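Local coordinates for protein cyanuric acid amidohydrolase (Azorhizobium caulinodans, PDB 4NQ3) that hydrolyses cyanuric acid, opening its s-triazine ring to carboxybiuret, which loses carbon dioxide to give biuret in the breakdown of atrazine and melamine, at residues G81-G84 and G85-P88; T180-S183 and M184-R188; P309-H312 and A313-F316. One frame throughout, in Å; residues are numbered along the deposited sequence.

Interaction 1 of 3, residues G81-G84 and G85-P88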
loop_
_atom_site.group_PDB
_atom_site.type_symbol
_atom_site.label_atom_id
_atom_site.label_comp_id
_atom_site.label_asym_id
_atom_site.label_seq_id
_atom_site.Cartn_x
_atom_site.Cartn_y
_atom_site.Cartn_z
ATOM N N GLY A 81 -11.253 -3.125 7.853
ATOM C CA GLY A 81 -10.290 -4.118 7.408
ATOM C C GLY A 81 -10.951 -5.425 7.009
ATOM O O GLY A 81 -11.213 -6.272 7.871
ATOM N N THR A 82 -11.230 -5.592 5.713
ATOM C CA THR A 82 -11.818 -6.832 5.231
ATOM C C THR A 82 -10.929 -7.413 4.129
ATOM O O THR A 82 -11.311 -7.469 2.960
ATOM C CB THR A 82 -13.253 -6.619 4.704
ATOM O OG1 THR A 82 -13.220 -5.852 3.496
ATOM C CG2 THR A 82 -14.105 -5.880 5.729
ATOM N N GLU A 83 -9.757 -7.894 4.530
ATOM C CA GLU A 83 -8.751 -8.364 3.589
ATOM C C GLU A 83 -9.069 -9.778 3.157
ATOM O O GLU A 83 -9.987 -10.408 3.689
ATOM C CB GLU A 83 -7.355 -8.297 4.213
ATOM C CG GLU A 83 -6.870 -6.863 4.502
ATOM C CD GLU A 83 -7.460 -6.261 5.796
ATOM O OE1 GLU A 83 -8.218 -6.966 6.510
ATOM O OE2 GLU A 83 -7.147 -5.086 6.115
ATOM N N GLY A 84 -8.309 -10.286 2.194
ATOM C CA GLY A 84 -8.582 -11.616 1.706
ATOM C C GLY A 84 -10.002 -11.665 1.184
ATOM O O GLY A 84 -10.453 -10.750 0.496
ATOM N N GLY A 85 -10.715 -12.736 1.497
ATOM C CA GLY A 85 -12.056 -12.883 0.975
ATOM C C GLY A 85 -13.105 -12.434 1.967
ATOM O O GLY A 85 -14.294 -12.557 1.706
HETATM N N MSE A 86 -12.664 -11.917 3.108
HETATM C CA MSE A 86 -13.580 -11.561 4.190
HETATM C C MSE A 86 -14.651 -10.615 3.681
HETATM O O MSE A 86 -14.341 -9.665 2.975
HETATM C CB MSE A 86 -12.826 -10.933 5.353
HETATM C CG MSE A 86 -13.674 -10.776 6.586
HETATM SE SE MSE A 86 -12.576 -10.165 8.043
HETATM C CE MSE A 86 -10.839 -10.223 7.121
ATOM N N SER A 87 -15.906 -10.888 4.039
ATOM C CA SER A 87 -17.069 -10.218 3.451
ATOM C C SER A 87 -17.702 -9.141 4.354
ATOM O O SER A 87 -18.172 -9.430 5.455
ATOM C CB SER A 87 -18.105 -11.281 3.094
ATOM O OG SER A 87 -19.291 -10.716 2.598
ATOM N N PRO A 88 -17.743 -7.892 3.874
ATOM C CA PRO A 88 -18.307 -6.787 4.657
ATOM C C PRO A 88 -19.758 -6.995 5.068
ATOM O O PRO A 88 -20.609 -7.308 4.223
ATOM C CB PRO A 88 -18.180 -5.593 3.709
ATOM C CG PRO A 88 -17.066 -5.967 2.799
ATOM C CD PRO A 88 -17.176 -7.432 2.601
HETATM O O HOH W 1 -12.991 -8.945 0.859
#
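Thr82, Glu83 and Met86 meet in a local contact round a type II' beta turn, in the loop that joins strand 75-80 to strand 89-97. The turn runs from Glu83 to Met86, with Gly84 and Gly85 at its corners. It lies in the range assigned to the first of the three repeating units of the monomer. Gly84 has a positive phi, as the first corner of a II' turn needs. The turn is closed by one backbone hydrogen bond, Met86 N to Glu83 O at 3.1 Å, with an N-H...O angle of 150°. The donor is tilted from the plane of the carbonyl.

Water 1 bridges the two arms beyond this bond. It is within donating reach of Met86 O (2.6 Å) and Thr82 O (3.1 Å), though it has more acceptors around it than protons to give.

Met86 is selenomethionine. Its CG is anti to the backbone N (chi1 -170°), and the chain then bends at the selenium. This folds the terminal methyl back over the first arm. Met86 CE lies 3.5 Å from Glu83 O and 3.6 Å from Glu83 N. Beyond the turn, the Thr82 and Pro88 side chains cross at about a right angle.

The Glu83 carboxylate leads out of the turn. It forms salt bridges through OE2 to Arg311 and through OE1 to Arg314, a substrate-binding arginine. The turn thus places this carboxylate behind Arg314, consistent with a second-shell role at the barbituric acid pocket. The second subunit also meets the loop: His312 ND1 of that subunit is hydrogen-bonded to Gly84 N. The whole contact is buried between the fold and this interface. At the Thr82-Pro88 crossing, Thr82 OG1 lies 3.9 Å from Pro88 CG.

Interaction 2 of 3, residues T180-S183 and M184-R188. With BR8 (barbituric acid), chain C.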
loop_
_atom_site.group_PDB
_atom_site.type_symbol
_atom_site.label_atom_id
_atom_site.label_comp_id
_atom_site.label_asym_id
_atom_site.label_seq_id
_atom_site.Cartn_x
_atom_site.Cartn_y
_atom_site.Cartn_z
ATOM N N THR A 180 1.058 7.010 15.575
ATOM C CA THR A 180 -0.390 6.902 15.575
ATOM C C THR A 180 -0.798 5.429 15.442
ATOM O O THR A 180 -1.735 4.992 16.084
ATOM C CB THR A 180 -1.044 7.777 14.457
ATOM O OG1 THR A 180 -0.596 7.363 13.164
ATOM C CG2 THR A 180 -0.703 9.254 14.653
ATOM N N LEU A 181 -0.076 4.646 14.661
ATOM C CA LEU A 181 -0.449 3.244 14.521
ATOM C C LEU A 181 -0.163 2.526 15.839
ATOM O O LEU A 181 -0.890 1.614 16.223
ATOM C CB LEU A 181 0.297 2.581 13.348
ATOM C CG LEU A 181 0.213 1.063 13.139
ATOM C CD1 LEU A 181 -1.193 0.643 12.987
ATOM C CD2 LEU A 181 0.966 0.607 11.920
ATOM N N LYS A 182 0.888 2.949 16.544
ATOM C CA LYS A 182 1.194 2.369 17.848
ATOM C C LYS A 182 0.078 2.706 18.851
ATOM O O LYS A 182 -0.302 1.881 19.687
ATOM C CB LYS A 182 2.561 2.851 18.320
ATOM C CG LYS A 182 2.945 2.471 19.739
ATOM C CD LYS A 182 3.276 0.992 19.900
ATOM C CE LYS A 182 4.009 0.725 21.232
ATOM N NZ LYS A 182 4.237 -0.739 21.523
ATOM N N SER A 183 -0.472 3.913 18.748
ATOM C CA SER A 183 -1.516 4.315 19.681
ATOM C C SER A 183 -2.724 3.368 19.609
ATOM O O SER A 183 -3.423 3.169 20.617
ATOM C CB SER A 183 -1.965 5.756 19.432
ATOM O OG SER A 183 -2.771 5.855 18.280
HETATM N N MSE A 184 -2.960 2.771 18.439
HETATM C CA MSE A 184 -4.076 1.828 18.292
HETATM C C MSE A 184 -3.798 0.575 19.110
HETATM O O MSE A 184 -4.708 0.005 19.736
HETATM C CB MSE A 184 -4.311 1.453 16.831
HETATM C CG MSE A 184 -4.723 2.602 15.967
HETATM SE SE MSE A 184 -5.382 1.933 14.267
HETATM C CE MSE A 184 -3.776 2.021 13.207
ATOM N N GLY A 185 -2.541 0.137 19.098
ATOM C CA GLY A 185 -2.187 -1.029 19.877
ATOM C C GLY A 185 -2.311 -0.739 21.372
ATOM O O GLY A 185 -2.868 -1.557 22.117
ATOM N N LEU A 186 -1.816 0.427 21.809
ATOM C CA LEU A 186 -1.861 0.799 23.221
ATOM C C LEU A 186 -3.319 0.893 23.662
ATOM O O LEU A 186 -3.707 0.423 24.742
ATOM C CB LEU A 186 -1.130 2.134 23.473
ATOM C CG LEU A 186 0.394 1.999 23.347
ATOM C CD1 LEU A 186 1.137 3.290 23.407
ATOM C CD2 LEU A 186 0.844 1.089 24.402
ATOM N N SER A 187 -4.138 1.512 22.823
ATOM C CA SER A 187 -5.525 1.682 23.194
ATOM C C SER A 187 -6.235 0.322 23.283
ATOM O O SER A 187 -7.010 0.089 24.224
ATOM C CB SER A 187 -6.242 2.611 22.227
ATOM O OG SER A 187 -7.591 2.732 22.647
ATOM N N ARG A 188 -5.983 -0.567 22.317
ATOM C CA ARG A 188 -6.570 -1.901 22.381
ATOM C C ARG A 188 -6.070 -2.612 23.635
ATOM O O ARG A 188 -6.845 -3.245 24.357
ATOM C CB ARG A 188 -6.230 -2.742 21.136
ATOM C CG ARG A 188 -6.933 -2.375 19.834
ATOM C CD ARG A 188 -6.599 -3.365 18.713
ATOM N NE ARG A 188 -5.168 -3.354 18.449
ATOM C CZ ARG A 188 -4.605 -2.781 17.385
ATOM N NH1 ARG A 188 -5.364 -2.194 16.468
ATOM N NH2 ARG A 188 -3.286 -2.805 17.226
HETATM N N1 BR8 C . -9.552 -1.219 14.173
HETATM C C2 BR8 C . -10.196 -1.588 13.043
HETATM O O2 BR8 C . -10.798 -0.735 12.421
HETATM N N3 BR8 C . -10.156 -2.885 12.614
HETATM C C4 BR8 C . -9.444 -3.885 13.323
HETATM O O4 BR8 C . -9.425 -5.038 12.902
HETATM C C5 BR8 C . -8.709 -3.607 14.636
HETATM C C6 BR8 C . -8.845 -2.125 14.957
HETATM O O8 BR8 C . -8.308 -1.687 15.949
HETATM O O HOH W 2 -1.294 -1.048 15.767
#
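Ser187 N to Ser183 O (2.9 Å) and Leu186 N to Lys182 O (3.0 Å) are the main hydrogen bonds across this first part of helix 180-199. Both are i to i+4 bonds of an alpha helix, which here carries one of the arginines of the active site. The Ser183 hydroxyl adds a side-chain bond. OG sits between the backbone N and the carbonyl carbon (chi1 75°), and from there it turns back to donate to Thr180 O at 2.6 Å. It is also hydrogen-bonded to Leu160 N.

Arg188 binds substrate. Its NH1 donates to barbituric acid O8 at 3.0 Å, with an N-H...O angle of 153°. The ligand oxygen lies at the guanidinium edge, in its plane, while Met184 O sits over one face, 3.6 Å above its centre. Arg188 NH2 donates to water 2, which in turn donates to Leu181 O at 2.7 Å. This water ties the guanidinium back to the Leu181 carbonyl. NE pairs with Glu337 in a salt bridge. The group is thus held through all three of its nitrogens.

Packing is lighter. Met184 is a selenomethionine, and its CG lies by Thr180 O at 3.8 Å. Its side chain packs on Cys46 and Val47 of a neighbouring loop and on Ser227, a substrate-binding residue. Lys182 touches a second barbituric acid molecule. On another side, Leu186 lies obliquely across Lys182, and Lys182 CG lies 4.2 Å from Leu186 CD1.

Interaction 3 of 3, residues P309-H312 and A313-F316. With BR8 (barbituric acid), chain C.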
loop_
_atom_site.group_PDB
_atom_site.type_symbol
_atom_site.label_atom_id
_atom_site.label_comp_id
_atom_site.label_asym_id
_atom_site.label_seq_id
_atom_site.Cartn_x
_atom_site.Cartn_y
_atom_site.Cartn_z
ATOM N N PRO A 309 0.891 -4.643 9.686
ATOM C CA PRO A 309 0.801 -6.011 10.227
ATOM C C PRO A 309 -0.612 -6.558 10.454
ATOM O O PRO A 309 -0.931 -7.626 9.954
ATOM C CB PRO A 309 1.520 -5.900 11.561
ATOM C CG PRO A 309 2.464 -4.789 11.369
ATOM C CD PRO A 309 1.753 -3.789 10.507
ATOM N N THR A 310 -1.479 -5.815 11.120
ATOM C CA THR A 310 -2.839 -6.301 11.352
ATOM C C THR A 310 -3.595 -6.600 10.073
ATOM O O THR A 310 -4.463 -7.479 10.045
ATOM C CB THR A 310 -3.626 -5.303 12.090
ATOM O OG1 THR A 310 -3.231 -4.006 11.614
ATOM C CG2 THR A 310 -3.333 -5.430 13.556
ATOM N N ARG A 311 -3.275 -5.849 9.023
ATOM C CA ARG A 311 -3.834 -6.103 7.706
ATOM C C ARG A 311 -3.506 -7.541 7.252
ATOM O O ARG A 311 -4.402 -8.271 6.782
ATOM C CB ARG A 311 -3.296 -5.073 6.717
ATOM C CG ARG A 311 -4.294 -4.554 5.728
ATOM C CD ARG A 311 -4.372 -3.049 5.795
ATOM N NE ARG A 311 -4.700 -2.444 4.494
ATOM C CZ ARG A 311 -5.728 -2.792 3.718
ATOM N NH1 ARG A 311 -6.552 -3.774 4.070
ATOM N NH2 ARG A 311 -5.926 -2.158 2.568
ATOM N N HIS A 312 -2.241 -7.953 7.435
ATOM C CA HIS A 312 -1.830 -9.340 7.182
ATOM C C HIS A 312 -2.608 -10.298 8.079
ATOM O O HIS A 312 -3.332 -11.159 7.592
ATOM C CB HIS A 312 -0.325 -9.543 7.434
ATOM C CG HIS A 312 0.562 -9.004 6.352
ATOM N ND1 HIS A 312 0.733 -9.636 5.138
ATOM C CD2 HIS A 312 1.349 -7.901 6.315
ATOM C CE1 HIS A 312 1.564 -8.933 4.390
ATOM N NE2 HIS A 312 1.955 -7.878 5.082
ATOM N N ALA A 313 -2.488 -10.101 9.393
ATOM C CA ALA A 313 -3.071 -11.008 10.383
ATOM C C ALA A 313 -4.533 -11.288 10.083
ATOM O O ALA A 313 -4.971 -12.450 10.121
ATOM C CB ALA A 313 -2.922 -10.442 11.791
ATOM N N ARG A 314 -5.278 -10.229 9.764
ATOM C CA ARG A 314 -6.697 -10.373 9.465
ATOM C C ARG A 314 -6.926 -11.278 8.261
ATOM O O ARG A 314 -7.635 -12.279 8.368
ATOM C CB ARG A 314 -7.355 -9.016 9.218
ATOM C CG ARG A 314 -7.827 -8.264 10.456
ATOM C CD ARG A 314 -8.732 -7.087 10.047
ATOM N NE ARG A 314 -8.025 -6.141 9.198
ATOM C CZ ARG A 314 -7.403 -5.064 9.657
ATOM N NH1 ARG A 314 -7.449 -4.782 10.962
ATOM N NH2 ARG A 314 -6.759 -4.261 8.816
ATOM N N ALA A 315 -6.338 -10.924 7.119
ATOM C CA ALA A 315 -6.457 -11.754 5.914
ATOM C C ALA A 315 -6.115 -13.217 6.214
ATOM O O ALA A 315 -6.829 -14.126 5.801
ATOM C CB ALA A 315 -5.568 -11.221 4.797
ATOM N N PHE A 316 -5.031 -13.438 6.947
ATOM C CA PHE A 316 -4.555 -14.787 7.202
ATOM C C PHE A 316 -5.503 -15.568 8.090
ATOM O O PHE A 316 -5.960 -16.652 7.719
ATOM C CB PHE A 316 -3.177 -14.751 7.842
ATOM C CG PHE A 316 -2.461 -16.055 7.789
ATOM C CD1 PHE A 316 -2.063 -16.596 6.559
ATOM C CD2 PHE A 316 -2.164 -16.750 8.968
ATOM C CE1 PHE A 316 -1.386 -17.811 6.504
ATOM C CE2 PHE A 316 -1.475 -17.982 8.926
ATOM C CZ PHE A 316 -1.089 -18.509 7.696
HETATM N N1 BR8 C . -9.552 -1.219 14.173
HETATM C C2 BR8 C . -10.196 -1.588 13.043
HETATM O O2 BR8 C . -10.798 -0.735 12.421
HETATM N N3 BR8 C . -10.156 -2.885 12.614
HETATM C C4 BR8 C . -9.444 -3.885 13.323
HETATM O O4 BR8 C . -9.425 -5.038 12.902
HETATM C C5 BR8 C . -8.709 -3.607 14.636
HETATM C C6 BR8 C . -8.845 -2.125 14.957
HETATM O O8 BR8 C . -8.308 -1.687 15.949
#
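Arg314 N to Thr310 O, at 2.9 Å, is one of four consecutive i to i+4 backbone bonds that open helix 309-325; the bond from Ala315 N to Arg311 O is weak. The Arg314 side chain doubles back along this first turn. CG stands beside its own backbone N (chi1 -85°), and the chain bends again at chi3. Arg314 CB and CG pass Thr310 O at 3.4 and 3.5 Å. The same carbonyl oxygen lies over one guanidinium face, 3.8 Å above the plane.

NH1 points to barbituric acid and donates to its O4 at 2.8 Å, with an N-H...O angle of 132°. The oxygen is near the guanidinium plane, at its edge. Arg314 NH2 lies beside Arg311 CA at 3.6 Å. The two arginine side chains cross, their guanidinium planes 39° apart. The Glu83 carboxylate lies between Arg311 NH1 and Arg314 NE. The His312 ring takes another direction, and its NE2 is hydrogen-bonded to Asp304. Thr310 is predicted to matter for substrate specificity. This helix start lines the active site, whose threefold symmetry gives three substrate-binding arginines, Arg314 among them.

In the fold
The three contacts follow in series along the chain, and none nests in or crosses another. Interaction 1 closes the turn between strands 75-80 and 89-97 in the first repeating unit. Interaction 2 lies in the first part of helix 180-199 in the second unit, and interaction 3 opens helix 309-325 in the third. Interactions 1 and 3 touch directly, with centres 10 Å apart, and both reach the second subunit. Interaction 2 touches neither, and its nearest atoms are about 5 Å from interaction 3. Those two are joined through one barbituric acid molecule, which takes a bond from an arginine of each helix. Interaction 1 joins the pocket through its salt bridges to interaction 3.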